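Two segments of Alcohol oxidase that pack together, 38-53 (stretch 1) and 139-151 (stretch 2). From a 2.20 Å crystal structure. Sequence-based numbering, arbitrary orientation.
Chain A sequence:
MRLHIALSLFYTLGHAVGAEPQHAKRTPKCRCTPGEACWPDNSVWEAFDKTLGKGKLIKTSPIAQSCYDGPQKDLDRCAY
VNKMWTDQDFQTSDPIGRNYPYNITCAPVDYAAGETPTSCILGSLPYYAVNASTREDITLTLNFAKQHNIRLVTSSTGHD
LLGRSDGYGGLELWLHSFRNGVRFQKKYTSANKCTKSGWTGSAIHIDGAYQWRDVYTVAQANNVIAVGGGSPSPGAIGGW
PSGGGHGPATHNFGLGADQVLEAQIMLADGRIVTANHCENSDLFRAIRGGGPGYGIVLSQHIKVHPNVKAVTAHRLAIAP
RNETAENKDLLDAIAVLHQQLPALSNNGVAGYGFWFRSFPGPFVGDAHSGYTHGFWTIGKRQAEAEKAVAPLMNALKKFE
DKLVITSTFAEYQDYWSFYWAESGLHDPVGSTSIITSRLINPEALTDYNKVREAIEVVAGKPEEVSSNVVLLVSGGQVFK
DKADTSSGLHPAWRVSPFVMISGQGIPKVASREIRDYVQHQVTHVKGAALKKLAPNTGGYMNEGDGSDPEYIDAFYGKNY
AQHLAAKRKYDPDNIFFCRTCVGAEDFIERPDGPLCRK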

# COMPACT_ATOMS: atom_id res chain seq x y z
N CYS A 38 28.98 13.22 -16.29
CA CYS A 38 29.28 12.39 -15.11
C CYS A 38 28.75 10.93 -15.16
O CYS A 38 29.17 10.08 -14.38
CB CYS A 38 28.77 13.09 -13.83
SG CYS A 38 27.04 13.55 -13.87
N TRP A 39 27.82 10.66 -16.06
CA TRP A 39 27.21 9.34 -16.17
C TRP A 39 28.25 8.35 -16.64
O TRP A 39 28.93 8.63 -17.60
CB TRP A 39 26.02 9.38 -17.13
CG TRP A 39 25.19 8.13 -17.17
CD1 TRP A 39 25.20 7.18 -18.13
CD2 TRP A 39 24.19 7.73 -16.21
NE1 TRP A 39 24.30 6.19 -17.84
CE2 TRP A 39 23.66 6.49 -16.66
CE3 TRP A 39 23.71 8.28 -15.00
CZ2 TRP A 39 22.67 5.80 -15.97
CZ3 TRP A 39 22.72 7.60 -14.30
CH2 TRP A 39 22.21 6.36 -14.78
N PRO A 40 28.40 7.20 -15.97
CA PRO A 40 29.38 6.21 -16.43
C PRO A 40 29.15 5.74 -17.87
O PRO A 40 27.99 5.55 -18.25
CB PRO A 40 29.20 5.05 -15.44
CG PRO A 40 28.50 5.62 -14.27
CD PRO A 40 27.65 6.73 -14.80
N ASP A 41 30.22 5.59 -18.65
CA ASP A 41 30.11 5.18 -20.07
C ASP A 41 29.86 3.68 -20.19
O ASP A 41 29.85 2.97 -19.18
CB ASP A 41 31.34 5.63 -20.91
CG ASP A 41 32.63 4.91 -20.55
OD1 ASP A 41 32.61 3.94 -19.78
OD2 ASP A 41 33.68 5.33 -21.05
N ASN A 42 29.64 3.19 -21.40
CA ASN A 42 29.22 1.81 -21.58
C ASN A 42 30.20 0.79 -20.97
O ASN A 42 29.78 -0.18 -20.36
CB ASN A 42 28.93 1.50 -23.06
CG ASN A 42 27.75 2.32 -23.63
OD1 ASN A 42 27.82 2.81 -24.76
ND2 ASN A 42 26.64 2.46 -22.87
N SER A 43 31.51 1.06 -21.06
CA SER A 43 32.52 0.15 -20.51
C SER A 43 32.41 -0.01 -18.98
O SER A 43 32.61 -1.11 -18.44
CB SER A 43 33.93 0.62 -20.90
OG SER A 43 34.27 1.81 -20.19
N VAL A 44 32.08 1.08 -18.29
CA VAL A 44 31.94 1.04 -16.83
C VAL A 44 30.74 0.19 -16.44
O VAL A 44 30.84 -0.64 -15.55
CB VAL A 44 31.86 2.47 -16.22
CG1 VAL A 44 31.55 2.42 -14.71
CG2 VAL A 44 33.17 3.21 -16.47
N TRP A 45 29.62 0.38 -17.12
CA TRP A 45 28.42 -0.44 -16.87
C TRP A 45 28.66 -1.91 -17.16
O TRP A 45 28.21 -2.79 -16.40
CB TRP A 45 27.22 0.08 -17.67
CG TRP A 45 26.68 1.41 -17.17
CD1 TRP A 45 26.81 2.61 -17.78
CD2 TRP A 45 25.93 1.64 -15.98
NE1 TRP A 45 26.19 3.60 -17.04
CE2 TRP A 45 25.63 3.02 -15.92
CE3 TRP A 45 25.47 0.81 -14.94
CZ2 TRP A 45 24.91 3.60 -14.87
CZ3 TRP A 45 24.74 1.39 -13.90
CH2 TRP A 45 24.47 2.77 -13.88
N GLU A 46 29.38 -2.18 -18.26
CA GLU A 46 29.69 -3.54 -18.64
C GLU A 46 30.58 -4.25 -17.60
O GLU A 46 30.32 -5.39 -17.21
CB GLU A 46 30.34 -3.51 -20.02
CG GLU A 46 30.66 -4.86 -20.67
CD GLU A 46 31.22 -4.67 -22.08
OE1 GLU A 46 30.80 -3.64 -22.74
OE2 GLU A 46 32.08 -5.49 -22.53
N ALA A 47 31.60 -3.55 -17.11
CA ALA A 47 32.45 -4.06 -16.01
C ALA A 47 31.65 -4.31 -14.72
O ALA A 47 31.94 -5.24 -13.97
CB ALA A 47 33.61 -3.10 -15.74
N PHE A 48 30.65 -3.47 -14.46
CA PHE A 48 29.78 -3.64 -13.29
C PHE A 48 28.89 -4.88 -13.46
O PHE A 48 28.70 -5.68 -12.52
CB PHE A 48 29.01 -2.32 -13.04
CG PHE A 48 28.01 -2.38 -11.90
CD1 PHE A 48 28.32 -2.94 -10.67
CD2 PHE A 48 26.72 -1.85 -12.08
CE1 PHE A 48 27.38 -2.98 -9.64
CE2 PHE A 48 25.79 -1.88 -11.05
CZ PHE A 48 26.12 -2.46 -9.83
N ASP A 49 28.38 -5.09 -14.68
CA ASP A 49 27.63 -6.32 -15.00
C ASP A 49 28.47 -7.57 -14.71
O ASP A 49 27.97 -8.51 -14.13
CB ASP A 49 27.14 -6.33 -16.47
CG ASP A 49 26.20 -7.49 -16.80
OD1 ASP A 49 25.30 -7.82 -16.01
OD2 ASP A 49 26.36 -8.07 -17.90
N LYS A 50 29.73 -7.54 -15.12
CA LYS A 50 30.67 -8.66 -14.95
C LYS A 50 31.09 -8.94 -13.51
O LYS A 50 31.30 -10.09 -13.16
CB LYS A 50 31.92 -8.44 -15.76
CG LYS A 50 31.68 -8.65 -17.27
CD LYS A 50 32.97 -8.69 -18.09
CE LYS A 50 32.78 -8.10 -19.51
NZ LYS A 50 33.92 -8.41 -20.41
N THR A 51 31.27 -7.90 -12.72
CA THR A 51 31.48 -8.02 -11.27
C THR A 51 30.29 -8.68 -10.59
O THR A 51 30.45 -9.56 -9.72
CB THR A 51 31.73 -6.63 -10.66
OG1 THR A 51 32.72 -5.96 -11.42
CG2 THR A 51 32.19 -6.69 -9.23
N LEU A 52 29.08 -8.26 -10.97
CA LEU A 52 27.85 -8.84 -10.41
C LEU A 52 27.69 -10.30 -10.79
O LEU A 52 27.31 -11.12 -9.97
CB LEU A 52 26.61 -8.09 -10.90
CG LEU A 52 26.43 -6.68 -10.34
CD1 LEU A 52 25.47 -5.88 -11.24
CD2 LEU A 52 25.93 -6.75 -8.89
N GLY A 53 28.00 -10.61 -12.04
CA GLY A 53 27.64 -11.88 -12.66
C GLY A 53 26.81 -11.45 -13.85
O GLY A 53 25.72 -10.88 -13.69
N THR A 139 25.23 -5.23 -1.85
CA THR A 139 26.39 -4.45 -1.44
C THR A 139 27.00 -3.72 -2.66
O THR A 139 27.29 -2.53 -2.59
CB THR A 139 27.46 -5.32 -0.74
OG1 THR A 139 26.96 -5.78 0.52
CG2 THR A 139 28.76 -4.55 -0.49
N LEU A 140 27.19 -4.45 -3.76
CA LEU A 140 27.82 -3.88 -4.95
C LEU A 140 26.95 -2.78 -5.61
O LEU A 140 27.47 -1.79 -6.14
CB LEU A 140 28.14 -4.98 -5.98
CG LEU A 140 29.25 -5.98 -5.65
CD1 LEU A 140 29.11 -7.25 -6.48
CD2 LEU A 140 30.63 -5.35 -5.87
N THR A 141 25.63 -2.96 -5.56
CA THR A 141 24.71 -2.00 -6.13
C THR A 141 24.71 -0.73 -5.31
O THR A 141 24.89 0.36 -5.86
CB THR A 141 23.31 -2.59 -6.27
OG1 THR A 141 23.41 -3.80 -7.00
CG2 THR A 141 22.34 -1.62 -7.00
N LEU A 142 24.56 -0.87 -4.00
CA LEU A 142 24.65 0.25 -3.09
C LEU A 142 25.95 1.02 -3.35
O LEU A 142 25.90 2.23 -3.63
CB LEU A 142 24.60 -0.21 -1.63
CG LEU A 142 24.83 0.85 -0.54
CD1 LEU A 142 23.82 1.99 -0.61
CD2 LEU A 142 24.79 0.22 0.82
N ASN A 143 27.08 0.32 -3.30
CA ASN A 143 28.39 0.95 -3.45
C ASN A 143 28.56 1.67 -4.80
O ASN A 143 29.06 2.79 -4.84
CB ASN A 143 29.53 -0.08 -3.26
CG ASN A 143 29.71 -0.52 -1.81
OD1 ASN A 143 29.08 -0.00 -0.92
ND2 ASN A 143 30.61 -1.49 -1.59
N PHE A 144 28.15 1.02 -5.88
CA PHE A 144 28.23 1.62 -7.22
C PHE A 144 27.38 2.92 -7.30
O PHE A 144 27.83 3.89 -7.87
CB PHE A 144 27.82 0.59 -8.30
CG PHE A 144 28.01 1.06 -9.72
CD1 PHE A 144 27.07 1.91 -10.32
CD2 PHE A 144 29.11 0.66 -10.46
CE1 PHE A 144 27.23 2.33 -11.62
CE2 PHE A 144 29.29 1.10 -11.76
CZ PHE A 144 28.34 1.93 -12.34
N ALA A 145 26.18 2.92 -6.72
CA ALA A 145 25.30 4.11 -6.75
C ALA A 145 25.96 5.29 -6.07
O ALA A 145 25.99 6.40 -6.59
CB ALA A 145 23.98 3.81 -6.04
N LYS A 146 26.50 5.02 -4.88
CA LYS A 146 27.21 6.03 -4.09
C LYS A 146 28.49 6.47 -4.80
O LYS A 146 28.78 7.65 -4.87
CB LYS A 146 27.56 5.50 -2.69
CG LYS A 146 26.40 5.17 -1.78
CD LYS A 146 26.85 4.96 -0.34
CE LYS A 146 27.75 3.76 -0.16
NZ LYS A 146 28.22 3.61 1.22
N GLN A 147 29.24 5.53 -5.34
CA GLN A 147 30.49 5.85 -6.02
C GLN A 147 30.28 6.77 -7.23
O GLN A 147 31.02 7.76 -7.38
CB GLN A 147 31.20 4.59 -6.47
CG GLN A 147 32.61 4.87 -7.02
CD GLN A 147 33.30 3.66 -7.52
OE1 GLN A 147 32.81 2.56 -7.38
NE2 GLN A 147 34.48 3.86 -8.08
N HIS A 148 29.27 6.46 -8.06
CA HIS A 148 29.00 7.26 -9.24
C HIS A 148 27.91 8.32 -9.05
O HIS A 148 27.46 8.92 -10.03
CB HIS A 148 28.75 6.38 -10.46
CG HIS A 148 29.86 5.42 -10.75
ND1 HIS A 148 31.00 5.76 -11.45
CD2 HIS A 148 30.01 4.12 -10.39
CE1 HIS A 148 31.79 4.71 -11.55
NE2 HIS A 148 31.21 3.69 -10.94
N ASN A 149 27.55 8.58 -7.79
CA ASN A 149 26.55 9.57 -7.42
C ASN A 149 25.26 9.43 -8.22
O ASN A 149 24.70 10.41 -8.75
CB ASN A 149 27.17 10.97 -7.53
CG ASN A 149 26.17 12.09 -7.27
OD1 ASN A 149 25.41 12.05 -6.30
ND2 ASN A 149 26.18 13.09 -8.14
N ILE A 150 24.82 8.19 -8.35
CA ILE A 150 23.62 7.85 -9.10
C ILE A 150 22.54 7.53 -8.07
O ILE A 150 22.80 6.80 -7.07
CB ILE A 150 23.86 6.62 -10.01
CG1 ILE A 150 24.90 6.93 -11.07
CG2 ILE A 150 22.58 6.14 -10.67
CD1 ILE A 150 25.10 5.83 -12.12
N ARG A 151 21.32 8.00 -8.34
CA ARG A 151 20.19 7.82 -7.45
C ARG A 151 19.83 6.34 -7.32
O ARG A 151 19.62 5.65 -8.33
CB ARG A 151 18.95 8.60 -7.94
CG ARG A 151 17.70 8.36 -7.12
CD ARG A 151 16.49 9.09 -7.60
NE ARG A 151 15.33 8.78 -6.77
CZ ARG A 151 14.12 9.34 -6.91
NH1 ARG A 151 13.90 10.27 -7.85
NH2 ARG A 151 13.09 8.98 -6.10
O HOH W 1 28.84 10.59 -11.59

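The contact is mainly apolar and aromatic. Helix 42-52 and helix 139-147 run nearly antiparallel, at 159°, with their axes 11.0 Å apart at closest approach. The two stretches bury 577 Å² between them, and no direct hydrogen bond across them is established.

Aromatic contacts centre on F144. Its ring forms an offset stack with the F48 ring; the centroids are 4.1 Å apart and the planes differ by 12°. The closest atoms are F48 CG and F144 CD2, at 3.5 Å. W45 meets the same phenyl ring obliquely, with W45 CZ3 3.5 Å from F144 CE1 and the planes at 44°. V44 CG1 lies at the edge of the F144 ring, 3.9 Å from F144 CE2.

Three CH-pi contacts add to this. I150 CD1 sits over one face of W39, 4.1 Å from the centroid of its six-membered ring. P40 CG lies over the H148 ring, also 4.1 Å from the centroid. F144 CB lies over the F48 ring at 4.0 Å from its centroid, so F144 meets F48 with both its ring and its CB.

Other apolar packing lies toward the ends of the contact. I150 CD1 is wedged among three residues: it is 3.7 Å from W39 CZ3, 3.8 Å from P40 CD and 3.5 Å from W45 CZ2. At the other end, L140 CD1 is 4.0 Å from L52 CD2, and L140 CD2 is 3.9 Å from T51 CG2.

Polar links are few. Water 1 bridges the stretches, donating to C38 O at 2.9 Å and to H148 O at 2.7 Å. Within stretch 1, D41 caps the helix: its OD1 accepts from V44 N at 3.3 Å. D41 OD1 also accepts from S43 OG at 2.7 Å. T51 OG1 donates to A47 O at 2.8 Å, which satisfies the hydroxyl within its own helix.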